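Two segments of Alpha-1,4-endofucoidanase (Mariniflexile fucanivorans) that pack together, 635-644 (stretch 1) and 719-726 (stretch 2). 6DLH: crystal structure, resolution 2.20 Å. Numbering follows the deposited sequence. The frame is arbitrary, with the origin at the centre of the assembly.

Stretch 1 (635-644) APVWSSPILN
Stretch 2 (719-726) STTAEILI

Stretch 2 is a strand from Thr720 to Ile726, and stretch 1 approaches it as a loop that becomes a strand only at Ile642. The two strands run in the same direction, their axes 25° apart and 4.7 Å at closest approach, and together the stretches bury 630 Å², both sides summed.

Ser719 precedes the strand and points away from stretch 1. Thr720 (phi/psi -129/148, chi1 175°, t) points toward it, placing its methyl beside the loop: CG2 of Thr720 lies 3.9 Å from CD1 of Trp638. The carbonyl of Thr720 meets the indole at its edge, near the ring plane, where the N-H is directed. The resulting hydrogen bond from Trp638 NE1 to Thr720 O is weak, long at 3.4 Å although the angle at hydrogen is 157°. Thr721 (-111/152, chi1 76°, p) turns its side chain away.

Ala722 (-135/161) points toward stretch 1 again and meets the face of the same indole. Trp638 has a positive phi (73/149), with chi1 -68° (m) and chi2 95°. The CB of Ala722 sits 3.3 Å from the centroid of the five-membered ring of Trp638 and 9° off its normal, a CH-pi contact nearly centred on that ring.

At Glu723 (-99/136) regular parallel pairing begins. Glu723 N donates to Pro641 O at 2.9 Å (161°), and Glu723 O accepts from Leu643 N at 2.9 Å (157°). Both peptide groups of Glu723 therefore bond to the residues flanking Ile642, its bridge partner, with CA atoms 4.9 Å apart. Ile642 CA also approaches Glu723 O at 3.5 Å in a CA-H...O contact. The extended Glu723 side chain (chi1 175°, chi2 -174°, both t) runs alongside Ile642 (m, t), bringing its OE1 to 3.7 Å from Ile642 CG1; OE2 is hydrogen-bonded elsewhere in the structure.

Ile724 (-113/128; m, p) pairs with Leu643 (-84/97; chi1 -90°, m; chi2 73°, p), CA to CA 4.8 Å. Their side chains share the buried sheet face, with Ile724 CG1 4.1 Å from Leu643 CB, while Ile724 CD1 reaches 4.2 Å from Trp638 CZ3. Another CA-H...O contact joins Ile724 CA to Leu643 O at 3.5 Å.

Leu725 (-123/115; t, p) continues the ladder: its N donates to Leu643 O at 3.1 Å and 168°. It bridges Asn644 on the face bearing Glu723 and Ile642, and its CB packs 4.1 Å from Ile642 CG2. Ile726 (-120/123; m, t) points away, beyond the paired segment.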

ATOM      1  N   ALA A 635      31.582 -29.962 -14.046  1.00 51.98           N
ATOM      2  CA  ALA A 635      31.636 -30.427 -12.668  1.00 56.01           C
ATOM      3  C   ALA A 635      30.903 -29.449 -11.754  1.00 58.92           C
ATOM      4  O   ALA A 635      30.995 -28.239 -11.956  1.00 57.69           O
ATOM      5  CB  ALA A 635      33.076 -30.585 -12.240  1.00 51.03           C
ATOM      6  N   PRO A 636      30.121 -29.940 -10.759  1.00 66.20           N
ATOM      7  CA  PRO A 636      29.731 -29.134  -9.594  1.00 65.49           C
ATOM      8  C   PRO A 636      30.956 -28.699  -8.787  1.00 65.11           C
ATOM      9  O   PRO A 636      32.037 -29.255  -8.981  1.00 67.26           O
ATOM     10  CB  PRO A 636      28.836 -30.084  -8.788  1.00 67.12           C
ATOM     11  CG  PRO A 636      28.336 -31.085  -9.802  1.00 65.60           C
ATOM     12  CD  PRO A 636      29.506 -31.277 -10.745  1.00 66.79           C
ATOM     13  N   VAL A 637      30.779 -27.721  -7.879  1.00 61.91           N
ATOM     14  CA  VAL A 637      31.884 -26.869  -7.447  1.00 64.07           C
ATOM     15  C   VAL A 637      32.092 -26.873  -5.927  1.00 66.32           C
ATOM     16  O   VAL A 637      33.234 -26.970  -5.472  1.00 65.53           O
ATOM     17  CB  VAL A 637      31.721 -25.432  -7.983  1.00 60.54           C
ATOM     18  N   TRP A 638      30.999 -26.728  -5.157  1.00 60.30           N
ATOM     19  CA  TRP A 638      31.008 -26.422  -3.727  1.00 61.47           C
ATOM     20  C   TRP A 638      31.397 -24.961  -3.508  1.00 63.81           C
ATOM     21  O   TRP A 638      32.166 -24.398  -4.283  1.00 68.81           O
ATOM     22  CB  TRP A 638      31.897 -27.367  -2.901  1.00 59.31           C
ATOM     23  CG  TRP A 638      31.424 -28.787  -2.800  1.00 60.67           C
ATOM     24  CD1 TRP A 638      31.805 -29.836  -3.589  1.00 60.54           C
ATOM     25  CD2 TRP A 638      30.506 -29.336  -1.833  1.00 59.79           C
ATOM     26  NE1 TRP A 638      31.183 -30.990  -3.193  1.00 59.07           N
ATOM     27  CE2 TRP A 638      30.382 -30.717  -2.117  1.00 60.86           C
ATOM     28  CE3 TRP A 638      29.782 -28.804  -0.760  1.00 56.21           C
ATOM     29  CZ2 TRP A 638      29.561 -31.562  -1.369  1.00 60.71           C
ATOM     30  CZ3 TRP A 638      28.968 -29.638  -0.025  1.00 55.66           C
ATOM     31  CH2 TRP A 638      28.860 -30.998  -0.327  1.00 58.95           C
ATOM     32  N   SER A 639      30.871 -24.362  -2.430  1.00 63.31           N
ATOM     33  CA  SER A 639      31.130 -22.968  -2.101  1.00 60.67           C
ATOM     34  C   SER A 639      32.590 -22.776  -1.703  1.00 58.70           C
ATOM     35  O   SER A 639      33.167 -21.714  -1.937  1.00 55.17           O
ATOM     36  CB  SER A 639      30.207 -22.485  -1.011  1.00 61.99           C
ATOM     37  OG  SER A 639      30.436 -23.196   0.196  1.00 62.11           O
ATOM     38  N   SER A 640      33.166 -23.821  -1.097  1.00 58.45           N
ATOM     39  CA  SER A 640      34.515 -23.788  -0.556  1.00 56.99           C
ATOM     40  C   SER A 640      35.050 -25.216  -0.462  1.00 58.82           C
ATOM     41  O   SER A 640      34.271 -26.167  -0.540  1.00 54.65           O
ATOM     42  CB  SER A 640      34.518 -23.112   0.787  1.00 56.47           C
ATOM     43  OG  SER A 640      35.838 -22.973   1.283  1.00 59.36           O
ATOM     44  N   PRO A 641      36.387 -25.418  -0.359  1.00 62.08           N
ATOM     45  CA  PRO A 641      36.949 -26.735  -0.045  1.00 61.42           C
ATOM     46  C   PRO A 641      36.630 -27.203   1.375  1.00 60.64           C
ATOM     47  O   PRO A 641      36.407 -28.391   1.598  1.00 61.10           O
ATOM     48  CB  PRO A 641      38.466 -26.551  -0.241  1.00 61.95           C
ATOM     49  CG  PRO A 641      38.592 -25.299  -1.086  1.00 63.98           C
ATOM     50  CD  PRO A 641      37.437 -24.424  -0.645  1.00 63.62           C
ATOM     51  N   ILE A 642      36.619 -26.263   2.331  1.00 62.91           N
ATOM     52  CA  ILE A 642      36.226 -26.563   3.701  1.00 62.05           C
ATOM     53  C   ILE A 642      34.962 -25.781   4.061  1.00 58.07           C
ATOM     54  O   ILE A 642      35.012 -24.571   4.282  1.00 59.45           O
ATOM     55  CB  ILE A 642      37.358 -26.293   4.713  1.00 60.20           C
ATOM     56  CG1 ILE A 642      38.652 -27.023   4.352  1.00 60.39           C
ATOM     57  CG2 ILE A 642      36.894 -26.637   6.121  1.00 61.16           C
ATOM     58  CD1 ILE A 642      39.807 -26.718   5.287  1.00 57.33           C
ATOM     59  N   LEU A 643      33.841 -26.504   4.142  1.00 52.24           N
ATOM     60  CA  LEU A 643      32.600 -25.971   4.675  1.00 50.46           C
ATOM     61  C   LEU A 643      32.630 -26.108   6.194  1.00 51.58           C
ATOM     62  O   LEU A 643      32.345 -27.179   6.728  1.00 53.02           O
ATOM     63  CB  LEU A 643      31.409 -26.722   4.068  1.00 45.58           C
ATOM     64  CG  LEU A 643      30.846 -26.133   2.774  1.00 46.64           C
ATOM     65  CD1 LEU A 643      31.777 -26.387   1.595  1.00 46.99           C
ATOM     66  CD2 LEU A 643      29.459 -26.689   2.480  1.00 46.02           C
ATOM     67  N   ASN A 644      33.011 -25.013   6.865  1.00 51.57           N
ATOM     68  CA  ASN A 644      33.001 -24.925   8.316  1.00 51.65           C
ATOM     69  C   ASN A 644      31.570 -24.653   8.780  1.00 53.82           C
ATOM     70  O   ASN A 644      31.018 -23.589   8.504  1.00 59.04           O
ATOM     71  CB  ASN A 644      33.994 -23.869   8.814  1.00 51.14           C
ATOM     72  CG  ASN A 644      34.305 -23.988  10.292  1.00 53.27           C
ATOM     73  OD1 ASN A 644      33.871 -24.931  10.954  1.00 52.34           O
ATOM     74  ND2 ASN A 644      35.064 -23.037  10.817  1.00 51.50           N
ATOM     75  N   SER A 719      32.282 -35.527 -10.837  1.00 64.08           N
ATOM     76  CA  SER A 719      32.097 -35.477  -9.396  1.00 57.63           C
ATOM     77  C   SER A 719      33.205 -34.649  -8.754  1.00 58.47           C
ATOM     78  O   SER A 719      34.359 -34.735  -9.163  1.00 60.64           O
ATOM     79  CB  SER A 719      32.049 -36.863  -8.802  1.00 54.66           C
ATOM     80  N   THR A 720      32.838 -33.846  -7.747  1.00 59.03           N
ATOM     81  CA  THR A 720      33.811 -33.175  -6.897  1.00 58.21           C
ATOM     82  C   THR A 720      33.484 -33.438  -5.427  1.00 58.43           C
ATOM     83  O   THR A 720      32.315 -33.591  -5.058  1.00 54.15           O
ATOM     84  CB  THR A 720      33.964 -31.686  -7.242  1.00 60.01           C
ATOM     85  OG1 THR A 720      34.855 -31.124  -6.278  1.00 60.10           O
ATOM     86  CG2 THR A 720      32.662 -30.920  -7.201  1.00 60.27           C
ATOM     87  N   THR A 721      34.541 -33.501  -4.602  1.00 54.52           N
ATOM     88  CA  THR A 721      34.395 -33.755  -3.177  1.00 52.37           C
ATOM     89  C   THR A 721      34.761 -32.499  -2.398  1.00 50.72           C
ATOM     90  O   THR A 721      35.564 -31.690  -2.859  1.00 51.72           O
ATOM     91  CB  THR A 721      35.229 -34.950  -2.683  1.00 54.81           C
ATOM     92  OG1 THR A 721      36.608 -34.579  -2.577  1.00 55.60           O
ATOM     93  CG2 THR A 721      35.049 -36.208  -3.508  1.00 48.74           C
ATOM     94  N   ALA A 722      34.161 -32.368  -1.211  1.00 47.39           N
ATOM     95  CA  ALA A 722      34.448 -31.282  -0.293  1.00 46.45           C
ATOM     96  C   ALA A 722      34.595 -31.849   1.116  1.00 44.78           C
ATOM     97  O   ALA A 722      34.143 -32.964   1.390  1.00 43.09           O
ATOM     98  CB  ALA A 722      33.342 -30.253  -0.366  1.00 45.01           C
ATOM     99  N   GLU A 723      35.233 -31.064   1.993  1.00 41.81           N
ATOM    100  CA  GLU A 723      35.318 -31.370   3.413  1.00 41.21           C
ATOM    101  C   GLU A 723      34.262 -30.565   4.179  1.00 42.93           C
ATOM    102  O   GLU A 723      34.081 -29.371   3.931  1.00 40.51           O
ATOM    103  CB  GLU A 723      36.724 -31.055   3.922  1.00 39.13           C
ATOM    104  CG  GLU A 723      36.870 -31.219   5.423  1.00 43.18           C
ATOM    105  CD  GLU A 723      38.204 -30.788   6.006  1.00 43.67           C
ATOM    106  OE1 GLU A 723      39.153 -30.605   5.230  1.00 47.35           O
ATOM    107  OE2 GLU A 723      38.287 -30.633   7.239  1.00 47.11           O
ATOM    108  N   ILE A 724      33.572 -31.238   5.112  1.00 42.33           N
ATOM    109  CA  ILE A 724      32.680 -30.609   6.079  1.00 45.45           C
ATOM    110  C   ILE A 724      33.282 -30.778   7.475  1.00 46.75           C
ATOM    111  O   ILE A 724      33.613 -31.890   7.875  1.00 49.03           O
ATOM    112  CB  ILE A 724      31.256 -31.203   5.982  1.00 46.89           C
ATOM    113  CG1 ILE A 724      30.464 -30.653   4.789  1.00 46.10           C
ATOM    114  CG2 ILE A 724      30.488 -30.995   7.281  1.00 48.25           C
ATOM    115  CD1 ILE A 724      30.903 -31.160   3.435  1.00 44.60           C
ATOM    116  N   LEU A 725      33.404 -29.665   8.210  1.00 50.18           N
ATOM    117  CA  LEU A 725      34.081 -29.607   9.498  1.00 50.26           C
ATOM    118  C   LEU A 725      33.109 -29.072  10.554  1.00 53.84           C
ATOM    119  O   LEU A 725      32.663 -27.928  10.470  1.00 55.70           O
ATOM    120  CB  LEU A 725      35.296 -28.686   9.336  1.00 53.40           C
ATOM    121  CG  LEU A 725      36.098 -28.355  10.597  1.00 57.55           C
ATOM    122  CD1 LEU A 725      36.991 -29.522  10.994  1.00 60.37           C
ATOM    123  CD2 LEU A 725      36.947 -27.108  10.381  1.00 53.64           C
ATOM    124  N   ILE A 726      32.773 -29.922  11.535  1.00 51.60           N
ATOM    125  CA  ILE A 726      31.886 -29.572  12.637  1.00 48.25           C
ATOM    126  C   ILE A 726      32.645 -29.742  13.949  1.00 49.79           C
ATOM    127  O   ILE A 726      33.130 -30.833  14.251  1.00 49.97           O
ATOM    128  CB  ILE A 726      30.611 -30.443  12.644  1.00 45.73           C
ATOM    129  CG1 ILE A 726      29.765 -30.265  11.383  1.00 46.23           C
ATOM    130  CG2 ILE A 726      29.796 -30.185  13.903  1.00 47.88           C
ATOM    131  CD1 ILE A 726      28.791 -31.396  11.136  1.00 47.44           C
TER